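Long-range contacts in leucyl-tRNA synthetase (Giardia intestinalis, PDB 3PZ6), which probably joins leucine to tRNA(Leu) using ATP and is represented here by its CP1 editing domain, which probably removes wrongly attached amino acids from the tRNA: residues 88-96 with 222-230; 100-110 with 142-153. The protein carries 2 engineered substitutions. All coordinates share one frame; numbering follows the deposited sequence.

Following the chain from the N terminus, strand 79-86 runs into the loop 88-96, which leads through strand 97-100 directly into 100-110. After strand 115-120 and helix 121-128 the chain returns at 142-153, so interaction 2 closes a short loop and sets strand 143-148 beside strand 105-110 in the main mixed sheet. The chain then passes through strands 156-158, 167-171 and 183-186 and several helices before 222-230 packs on 88-96. Interaction 1 closes a far longer loop, with all of interaction 2 inside it. The two centres are about 26 Å apart, on opposite sides of the domain's centre; interaction 2 lies within the sheet, while interaction 1 packs a connection between its strands on a segment outside it.

Interaction 1: 88-96 with 222-230; sequences RPETMVGQT and PYSPLPIIE
Ile228 reaches across this buried contact with two branches that land on different residues. Its chi1 of 55° puts CG1 between the backbone N and the carbonyl carbon, and the extended chi2 (157°) carries CD1 to Thr91 CA at 3.6 Å. The other branch, CG2, lies 3.6 Å from Gly94 CA and also meets Val93 CG1 at 3.7 Å, the valine and isoleucine side chains sliding past each other in opposite directions. Next along, Ile229 CD1 comes in obliquely against Thr91 CG2 at 4.1 Å. That same threonine methyl lies over the centre of one face of the Arg88 guanidinium. The guanidinium is held by Glu90, whose OE2 takes NE and NH2 side-on in a salt bridge, and it also makes a cation-pi contact with Tyr265. Thr91 OG1, turned back onto its own loop, bonds to Arg88 O at 2.7 Å in the carbonyl plane, beside the bond from Thr91 N to the same oxygen.

Towards the other end, methyls meet carbonyl oxygens. Leu226 CD2 approaches Val93 O, and a water links Gly94 O to Leu226 N where no direct bond joins the segments. Thr96 CG2 points at Tyr223 O, 3.4 Å away, and the ring of Tyr223 leads off to an edge-to-face contact with Tyr164. Thr86 to Thr91, with RPET at its end, probably corresponds to the threonine-rich region of LeuRS CP1 editing domains, and here segment 222-230 packs against it.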
loop_
_atom_site.group_PDB
_atom_site.type_symbol
_atom_site.label_atom_id
_atom_site.label_comp_id
_atom_site.label_asym_id
_atom_site.label_seq_id
_atom_site.Cartn_x
_atom_site.Cartn_y
_atom_site.Cartn_z
ATOM N N ARG A 88 0.577 -11.531 -3.348
ATOM C CA ARG A 88 -0.859 -11.786 -3.463
ATOM C C ARG A 88 -1.583 -10.687 -4.237
ATOM O O ARG A 88 -2.328 -9.911 -3.644
ATOM C CB ARG A 88 -1.488 -11.932 -2.074
ATOM C CG ARG A 88 -0.881 -13.017 -1.193
ATOM C CD ARG A 88 -1.844 -13.371 -0.074
ATOM N NE ARG A 88 -3.055 -13.977 -0.621
ATOM C CZ ARG A 88 -4.171 -14.217 0.063
ATOM N NH1 ARG A 88 -4.261 -13.899 1.352
ATOM N NH2 ARG A 88 -5.207 -14.780 -0.553
ATOM N N PRO A 89 -1.378 -10.629 -5.566
ATOM C CA PRO A 89 -1.955 -9.556 -6.379
ATOM C C PRO A 89 -3.487 -9.588 -6.465
ATOM O O PRO A 89 -4.099 -8.576 -6.815
ATOM C CB PRO A 89 -1.342 -9.802 -7.763
ATOM C CG PRO A 89 -1.058 -11.257 -7.790
ATOM C CD PRO A 89 -0.628 -11.593 -6.393
ATOM N N GLU A 90 -4.095 -10.731 -6.157
ATOM C CA GLU A 90 -5.555 -10.862 -6.192
ATOM C C GLU A 90 -6.247 -10.121 -5.035
ATOM O O GLU A 90 -7.431 -9.778 -5.127
ATOM C CB GLU A 90 -5.978 -12.345 -6.235
ATOM C CG GLU A 90 -5.887 -13.099 -4.902
ATOM C CD GLU A 90 -4.468 -13.514 -4.501
ATOM O OE1 GLU A 90 -3.490 -13.196 -5.226
ATOM O OE2 GLU A 90 -4.339 -14.169 -3.441
ATOM N N THR A 91 -5.502 -9.872 -3.958
ATOM C CA THR A 91 -6.026 -9.168 -2.794
ATOM C C THR A 91 -5.954 -7.643 -2.947
ATOM O O THR A 91 -6.411 -6.906 -2.063
ATOM C CB THR A 91 -5.295 -9.575 -1.483
ATOM O OG1 THR A 91 -3.903 -9.287 -1.605
ATOM C CG2 THR A 91 -5.480 -11.053 -1.158
ATOM N N MET A 92 -5.399 -7.179 -4.070
ATOM C CA MET A 92 -5.131 -5.751 -4.282
ATOM C C MET A 92 -6.360 -4.836 -4.314
ATOM O O MET A 92 -6.254 -3.636 -4.057
ATOM C CB MET A 92 -4.245 -5.528 -5.512
ATOM C CG MET A 92 -2.756 -5.841 -5.292
ATOM S SD MET A 92 -2.044 -5.101 -3.792
ATOM C CE MET A 92 -2.046 -6.511 -2.691
ATOM N N VAL A 93 -7.522 -5.397 -4.610
ATOM C CA VAL A 93 -8.759 -4.626 -4.602
ATOM C C VAL A 93 -9.296 -4.387 -3.175
ATOM O O VAL A 93 -10.250 -3.634 -2.984
ATOM C CB VAL A 93 -9.827 -5.275 -5.537
ATOM C CG1 VAL A 93 -10.080 -6.728 -5.151
ATOM C CG2 VAL A 93 -11.130 -4.467 -5.554
ATOM N N GLY A 94 -8.667 -5.014 -2.182
ATOM C CA GLY A 94 -9.105 -4.912 -0.786
ATOM C C GLY A 94 -8.262 -4.015 0.104
ATOM O O GLY A 94 -8.462 -3.980 1.324
ATOM N N GLN A 95 -7.324 -3.288 -0.497
ATOM C CA GLN A 95 -6.446 -2.361 0.229
ATOM C C GLN A 95 -7.179 -1.247 0.968
ATOM O O GLN A 95 -7.955 -0.493 0.372
ATOM C CB GLN A 95 -5.455 -1.717 -0.729
ATOM C CG GLN A 95 -4.388 -2.640 -1.242
ATOM C CD GLN A 95 -3.632 -2.003 -2.355
ATOM O OE1 GLN A 95 -4.124 -1.902 -3.481
ATOM N NE2 GLN A 95 -2.435 -1.529 -2.050
ATOM N N THR A 96 -6.905 -1.142 2.264
ATOM C CA THR A 96 -7.470 -0.091 3.104
ATOM C C THR A 96 -6.433 0.978 3.457
ATOM O O THR A 96 -6.782 2.089 3.863
ATOM C CB THR A 96 -7.977 -0.674 4.418
ATOM O OG1 THR A 96 -6.891 -1.336 5.063
ATOM C CG2 THR A 96 -9.100 -1.657 4.176
ATOM N N PRO A 222 -13.147 5.571 7.420
ATOM C CA PRO A 222 -13.761 5.450 6.093
ATOM C C PRO A 222 -13.210 4.299 5.240
ATOM O O PRO A 222 -13.721 4.055 4.148
ATOM C CB PRO A 222 -13.437 6.797 5.424
ATOM C CG PRO A 222 -12.732 7.625 6.453
ATOM C CD PRO A 222 -12.197 6.696 7.468
ATOM N N TYR A 223 -12.184 3.601 5.720
ATOM C CA TYR A 223 -11.568 2.521 4.947
ATOM C C TYR A 223 -11.705 1.186 5.663
ATOM O O TYR A 223 -10.729 0.606 6.143
ATOM C CB TYR A 223 -10.102 2.844 4.643
ATOM C CG TYR A 223 -9.906 4.275 4.213
ATOM C CD1 TYR A 223 -10.086 4.651 2.883
ATOM C CD2 TYR A 223 -9.568 5.262 5.144
ATOM C CE1 TYR A 223 -9.926 5.969 2.492
ATOM C CE2 TYR A 223 -9.410 6.582 4.762
ATOM C CZ TYR A 223 -9.589 6.930 3.436
ATOM O OH TYR A 223 -9.435 8.242 3.049
ATOM N N SER A 224 -12.931 0.699 5.746
ATOM C CA SER A 224 -13.188 -0.572 6.398
ATOM C C SER A 224 -12.745 -1.722 5.493
ATOM O O SER A 224 -12.731 -1.574 4.265
ATOM C CB SER A 224 -14.674 -0.705 6.691
ATOM O OG SER A 224 -15.385 -0.827 5.469
ATOM N N PRO A 225 -12.401 -2.877 6.095
ATOM C CA PRO A 225 -12.043 -4.069 5.322
ATOM C C PRO A 225 -13.108 -4.399 4.284
ATOM O O PRO A 225 -14.288 -4.127 4.503
ATOM C CB PRO A 225 -11.990 -5.162 6.382
ATOM C CG PRO A 225 -11.618 -4.446 7.628
ATOM C CD PRO A 225 -12.311 -3.117 7.548
ATOM N N LEU A 226 -12.688 -4.964 3.161
ATOM C CA LEU A 226 -13.597 -5.243 2.057
ATOM C C LEU A 226 -13.807 -6.740 1.823
ATOM O O LEU A 226 -12.846 -7.505 1.886
ATOM C CB LEU A 226 -13.061 -4.588 0.780
ATOM C CG LEU A 226 -13.511 -3.175 0.380
ATOM C CD1 LEU A 226 -14.161 -2.367 1.501
ATOM C CD2 LEU A 226 -12.346 -2.419 -0.239
ATOM N N PRO A 227 -15.060 -7.159 1.534
ATOM C CA PRO A 227 -15.411 -8.548 1.207
ATOM C C PRO A 227 -14.933 -8.978 -0.189
ATOM O O PRO A 227 -15.751 -9.200 -1.093
ATOM C CB PRO A 227 -16.937 -8.528 1.253
ATOM C CG PRO A 227 -17.296 -7.133 0.919
ATOM C CD PRO A 227 -16.259 -6.302 1.587
ATOM N N ILE A 228 -13.619 -9.097 -0.363
ATOM C CA ILE A 228 -13.048 -9.341 -1.692
ATOM C C ILE A 228 -13.051 -10.823 -2.061
ATOM O O ILE A 228 -13.223 -11.185 -3.224
ATOM C CB ILE A 228 -11.621 -8.735 -1.857
ATOM C CG1 ILE A 228 -10.668 -9.240 -0.771
ATOM C CG2 ILE A 228 -11.685 -7.224 -1.805
ATOM C CD1 ILE A 228 -9.204 -9.169 -1.160
ATOM N N ILE A 229 -12.884 -11.672 -1.060
ATOM C CA ILE A 229 -12.784 -13.100 -1.279
ATOM C C ILE A 229 -13.709 -13.840 -0.324
ATOM O O ILE A 229 -13.704 -13.576 0.883
ATOM C CB ILE A 229 -11.313 -13.587 -1.111
ATOM C CG1 ILE A 229 -10.439 -13.014 -2.238
ATOM C CG2 ILE A 229 -11.239 -15.117 -1.093
ATOM C CD1 ILE A 229 -8.941 -13.112 -2.011
ATOM N N GLU A 230 -14.516 -14.743 -0.876
ATOM C CA GLU A 230 -15.329 -15.637 -0.075
ATOM C C GLU A 230 -14.669 -17.002 0.026
ATOM O O GLU A 230 -14.421 -17.673 -0.978
ATOM C CB GLU A 230 -16.740 -15.788 -0.656
ATOM C CG GLU A 230 -17.615 -16.764 0.141
ATOM C CD GLU A 230 -18.991 -16.987 -0.458
ATOM O OE1 GLU A 230 -19.362 -16.294 -1.435
ATOM O OE2 GLU A 230 -19.720 -17.864 0.059
HETATM O O HOH W 1 -9.875 -5.428 2.831
#

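Interaction 2: 100-110 with 142-153; sequences VLPTGRYGAYY and DFISEISGSDLL. Engineered in segment 142-153: Ser145 (natural residue Cys).
The Tyr110 ring carries Ile144 CD1 over one face, a CH-pi contact with the methyl 3.8 Å from the ring centroid and only 16° off the normal, while Asp142 OD1 stands at its edge. It belongs to an antiparallel pair, strands 105-110 and 143-148, in the domain's mixed sheet. Tyr109 meets Phe143 differently: the phenylalanine edge is turned to the tyrosine face in an offset edge-to-face pair, planes at 81° and centroids 5.7 Å apart. Phe143 gets there with CG anti to N (chi1 -171°). Tyr106 has Ile147 O at its edge, in plane, and Leu152 CD1 obliquely against CD2.

Strand 115-120 pairs with the other edge of 105-110, and helix 61-71 covers Ala108, Ser145 and Ile147. Near one end Ala108 faces both Ile144 and Ser145, a beta bulge: Ile144 N gives to Ala108 O, and Ala108 N gives to Ser145 O at 2.8 Å. Ser145 is an engineered residue. On the Phe143 and Tyr109 side of the sheet, Glu146 OE1 lies over one face of the Arg105 guanidinium, 3.5 Å from NH1, so this salt bridge works by charge with no N-H aimed at the oxygen.

Beyond Ser148, the N-cap of helix 149-152, the helix meets the turn 101-104. Val100 CG2 packs on Leu153 CD1 at 3.6 Å, and Tyr106 OH takes Leu101 N while also bonding Gly182 O. Gly149 N bonds Gly104 O at 2.9 Å, and one water accepts from Ser150 N while donating to Pro102 O.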
loop_
_atom_site.group_PDB
_atom_site.type_symbol
_atom_site.label_atom_id
_atom_site.label_comp_id
_atom_site.label_asym_id
_atom_site.label_seq_id
_atom_site.Cartn_x
_atom_site.Cartn_y
_atom_site.Cartn_z
ATOM N N VAL A 100 4.579 1.512 6.448
ATOM C CA VAL A 100 6.008 1.820 6.388
ATOM C C VAL A 100 6.577 1.688 7.787
ATOM O O VAL A 100 5.836 1.787 8.763
ATOM C CB VAL A 100 6.306 3.243 5.853
ATOM C CG1 VAL A 100 5.760 3.430 4.432
ATOM C CG2 VAL A 100 5.786 4.310 6.804
ATOM N N LEU A 101 7.879 1.434 7.888
ATOM C CA LEU A 101 8.555 1.450 9.181
ATOM C C LEU A 101 8.799 2.899 9.590
ATOM O O LEU A 101 9.535 3.625 8.901
ATOM C CB LEU A 101 9.874 0.667 9.146
ATOM C CG LEU A 101 10.648 0.604 10.471
ATOM C CD1 LEU A 101 9.894 -0.199 11.546
ATOM C CD2 LEU A 101 12.052 0.051 10.267
ATOM N N PRO A 102 8.179 3.330 10.703
ATOM C CA PRO A 102 8.248 4.729 11.146
ATOM C C PRO A 102 9.675 5.239 11.302
ATOM O O PRO A 102 9.918 6.438 11.159
ATOM C CB PRO A 102 7.549 4.699 12.502
ATOM C CG PRO A 102 6.595 3.554 12.387
ATOM C CD PRO A 102 7.339 2.518 11.596
ATOM N N THR A 103 10.608 4.330 11.575
ATOM C CA THR A 103 12.015 4.685 11.757
ATOM C C THR A 103 12.863 4.319 10.538
ATOM O O THR A 103 14.035 4.675 10.454
ATOM C CB THR A 103 12.590 4.032 13.014
ATOM O OG1 THR A 103 12.178 2.663 13.070
ATOM C CG2 THR A 103 12.084 4.735 14.243
ATOM N N GLY A 104 12.254 3.626 9.586
ATOM C CA GLY A 104 12.933 3.245 8.354
ATOM C C GLY A 104 13.565 4.397 7.589
ATOM O O GLY A 104 13.070 5.535 7.606
ATOM N N ARG A 105 14.676 4.093 6.926
ATOM C CA ARG A 105 15.299 5.027 6.003
ATOM C C ARG A 105 15.042 4.558 4.575
ATOM O O ARG A 105 15.534 3.514 4.154
ATOM C CB ARG A 105 16.796 5.132 6.273
ATOM C CG ARG A 105 17.430 6.391 5.705
ATOM C CD ARG A 105 18.858 6.577 6.199
ATOM N NE ARG A 105 19.806 5.672 5.548
ATOM C CZ ARG A 105 21.124 5.868 5.508
ATOM N NH1 ARG A 105 21.664 6.946 6.069
ATOM N NH2 ARG A 105 21.906 4.987 4.898
ATOM N N TYR A 106 14.252 5.332 3.842
ATOM C CA TYR A 106 13.941 5.031 2.459
ATOM C C TYR A 106 14.680 6.019 1.567
ATOM O O TYR A 106 15.258 6.996 2.049
ATOM C CB TYR A 106 12.425 5.097 2.232
ATOM C CG TYR A 106 11.643 4.132 3.098
ATOM C CD1 TYR A 106 11.382 2.832 2.665
ATOM C CD2 TYR A 106 11.181 4.513 4.360
ATOM C CE1 TYR A 106 10.677 1.940 3.459
ATOM C CE2 TYR A 106 10.474 3.629 5.160
ATOM C CZ TYR A 106 10.226 2.343 4.706
ATOM O OH TYR A 106 9.529 1.459 5.498
ATOM N N GLY A 107 14.679 5.758 0.267
ATOM C CA GLY A 107 15.313 6.659 -0.677
ATOM C C GLY A 107 14.444 6.864 -1.893
ATOM O O GLY A 107 13.670 5.983 -2.261
ATOM N N ALA A 108 14.570 8.037 -2.505
ATOM C CA ALA A 108 13.880 8.337 -3.753
ATOM C C ALA A 108 14.823 8.093 -4.932
ATOM O O ALA A 108 15.940 8.613 -4.963
ATOM C CB ALA A 108 13.369 9.773 -3.749
ATOM N N TYR A 109 14.372 7.288 -5.891
ATOM C CA TYR A 109 15.185 6.920 -7.048
ATOM C C TYR A 109 14.414 7.118 -8.348
ATOM O O TYR A 109 13.184 7.210 -8.338
ATOM C CB TYR A 109 15.615 5.454 -6.962
ATOM C CG TYR A 109 16.313 5.058 -5.684
ATOM C CD1 TYR A 109 17.706 5.078 -5.591
ATOM C CD2 TYR A 109 15.583 4.635 -4.577
ATOM C CE1 TYR A 109 18.354 4.698 -4.413
ATOM C CE2 TYR A 109 16.217 4.256 -3.401
ATOM C CZ TYR A 109 17.599 4.290 -3.324
ATOM O OH TYR A 109 18.215 3.913 -2.156
ATOM N N TYR A 110 15.148 7.184 -9.458
ATOM C CA TYR A 110 14.563 7.098 -10.788
ATOM C C TYR A 110 14.597 5.642 -11.255
ATOM O O TYR A 110 15.592 4.937 -11.048
ATOM C CB TYR A 110 15.341 7.963 -11.783
ATOM C CG TYR A 110 15.090 9.455 -11.697
ATOM C CD1 TYR A 110 13.869 10.004 -12.083
ATOM C CD2 TYR A 110 16.089 10.323 -11.269
ATOM C CE1 TYR A 110 13.642 11.375 -12.014
ATOM C CE2 TYR A 110 15.871 11.694 -11.200
ATOM C CZ TYR A 110 14.649 12.210 -11.570
ATOM O OH TYR A 110 14.435 13.566 -11.499
ATOM N N ASP A 142 20.165 5.417 -9.318
ATOM C CA ASP A 142 19.867 6.794 -9.713
ATOM C C ASP A 142 19.231 7.536 -8.538
ATOM O O ASP A 142 18.064 7.933 -8.591
ATOM C CB ASP A 142 18.970 6.846 -10.957
ATOM C CG ASP A 142 18.994 8.210 -11.643
ATOM O OD1 ASP A 142 19.351 9.218 -10.993
ATOM O OD2 ASP A 142 18.649 8.275 -12.843
ATOM N N PHE A 143 20.033 7.712 -7.487
ATOM C CA PHE A 143 19.635 8.336 -6.225
ATOM C C PHE A 143 19.261 9.805 -6.398
ATOM O O PHE A 143 19.943 10.543 -7.107
ATOM C CB PHE A 143 20.791 8.202 -5.230
ATOM C CG PHE A 143 20.451 8.606 -3.826
ATOM C CD1 PHE A 143 19.967 7.671 -2.916
ATOM C CD2 PHE A 143 20.650 9.918 -3.396
ATOM C CE1 PHE A 143 19.668 8.038 -1.605
ATOM C CE2 PHE A 143 20.349 10.297 -2.085
ATOM C CZ PHE A 143 19.858 9.354 -1.190
ATOM N N ILE A 144 18.176 10.218 -5.743
ATOM C CA ILE A 144 17.721 11.607 -5.779
ATOM C C ILE A 144 17.877 12.260 -4.411
ATOM O O ILE A 144 18.638 13.214 -4.254
ATOM C CB ILE A 144 16.251 11.721 -6.246
ATOM C CG1 ILE A 144 16.069 11.047 -7.606
ATOM C CG2 ILE A 144 15.810 13.187 -6.302
ATOM C CD1 ILE A 144 14.643 10.644 -7.896
ATOM N N SER A 145 17.139 11.747 -3.433
ATOM C CA SER A 145 17.231 12.203 -2.048
ATOM C C SER A 145 16.691 11.136 -1.104
ATOM O O SER A 145 16.023 10.183 -1.531
ATOM C CB SER A 145 16.509 13.543 -1.831
ATOM O OG SER A 145 15.159 13.510 -2.271
ATOM N N GLU A 146 17.006 11.298 0.175
ATOM C CA GLU A 146 16.641 10.339 1.203
ATOM C C GLU A 146 15.266 10.694 1.750
ATOM O O GLU A 146 14.947 11.875 1.909
ATOM C CB GLU A 146 17.686 10.386 2.315
ATOM C CG GLU A 146 17.719 9.189 3.226
ATOM C CD GLU A 146 18.807 9.311 4.270
ATOM O OE1 GLU A 146 19.992 9.106 3.927
ATOM O OE2 GLU A 146 18.478 9.605 5.443
ATOM N N ILE A 147 14.450 9.676 2.010
ATOM C CA ILE A 147 13.127 9.871 2.601
ATOM C C ILE A 147 13.017 9.019 3.864
ATOM O O ILE A 147 13.190 7.804 3.804
ATOM C CB ILE A 147 11.981 9.482 1.614
ATOM C CG1 ILE A 147 12.096 10.231 0.277
ATOM C CG2 ILE A 147 10.613 9.712 2.248
ATOM C CD1 ILE A 147 11.749 11.722 0.332
ATOM N N SER A 148 12.737 9.647 5.003
ATOM C CA SER A 148 12.512 8.888 6.236
ATOM C C SER A 148 11.067 8.393 6.342
ATOM O O SER A 148 10.172 8.935 5.695
ATOM C CB SER A 148 12.902 9.700 7.481
ATOM O OG SER A 148 12.121 10.868 7.615
ATOM N N GLY A 149 10.850 7.358 7.153
ATOM C CA GLY A 149 9.505 6.860 7.437
ATOM C C GLY A 149 8.602 7.952 7.974
ATOM O O GLY A 149 7.437 8.057 7.582
ATOM N N SER A 150 9.157 8.769 8.868
ATOM C CA SER A 150 8.495 9.952 9.409
ATOM C C SER A 150 7.847 10.835 8.343
ATOM O O SER A 150 6.719 11.295 8.521
ATOM C CB SER A 150 9.494 10.786 10.211
ATOM O OG SER A 150 9.486 10.390 11.564
ATOM N N ASP A 151 8.574 11.077 7.253
ATOM C CA ASP A 151 8.081 11.888 6.151
ATOM C C ASP A 151 6.914 11.195 5.437
ATOM O O ASP A 151 5.929 11.845 5.066
ATOM C CB ASP A 151 9.207 12.178 5.153
ATOM C CG ASP A 151 10.338 12.992 5.758
ATOM O OD1 ASP A 151 10.077 13.822 6.663
ATOM O OD2 ASP A 151 11.495 12.805 5.319
ATOM N N LEU A 152 7.033 9.877 5.275
ATOM C CA LEU A 152 6.020 9.057 4.606
ATOM C C LEU A 152 4.748 8.871 5.424
ATOM O O LEU A 152 3.648 8.793 4.870
ATOM C CB LEU A 152 6.589 7.683 4.249
ATOM C CG LEU A 152 7.678 7.648 3.186
ATOM C CD1 LEU A 152 8.298 6.281 3.170
ATOM C CD2 LEU A 152 7.113 8.005 1.820
ATOM N N LEU A 153 4.901 8.805 6.741
ATOM C CA LEU A 153 3.786 8.477 7.621
ATOM C C LEU A 153 2.616 9.442 7.417
ATOM O O LEU A 153 2.813 10.644 7.238
ATOM C CB LEU A 153 4.252 8.461 9.077
ATOM C CG LEU A 153 3.708 7.351 9.977
ATOM C CD1 LEU A 153 4.143 5.963 9.490
ATOM C CD2 LEU A 153 4.141 7.564 11.427
HETATM O O HOH W 2 11.700 8.022 10.397
HETATM O O HOH W 3 11.389 8.668 12.955
HETATM O O HOH W 4 20.840 8.990 7.949
HETATM O O HOH W 5 17.603 3.617 -9.494
#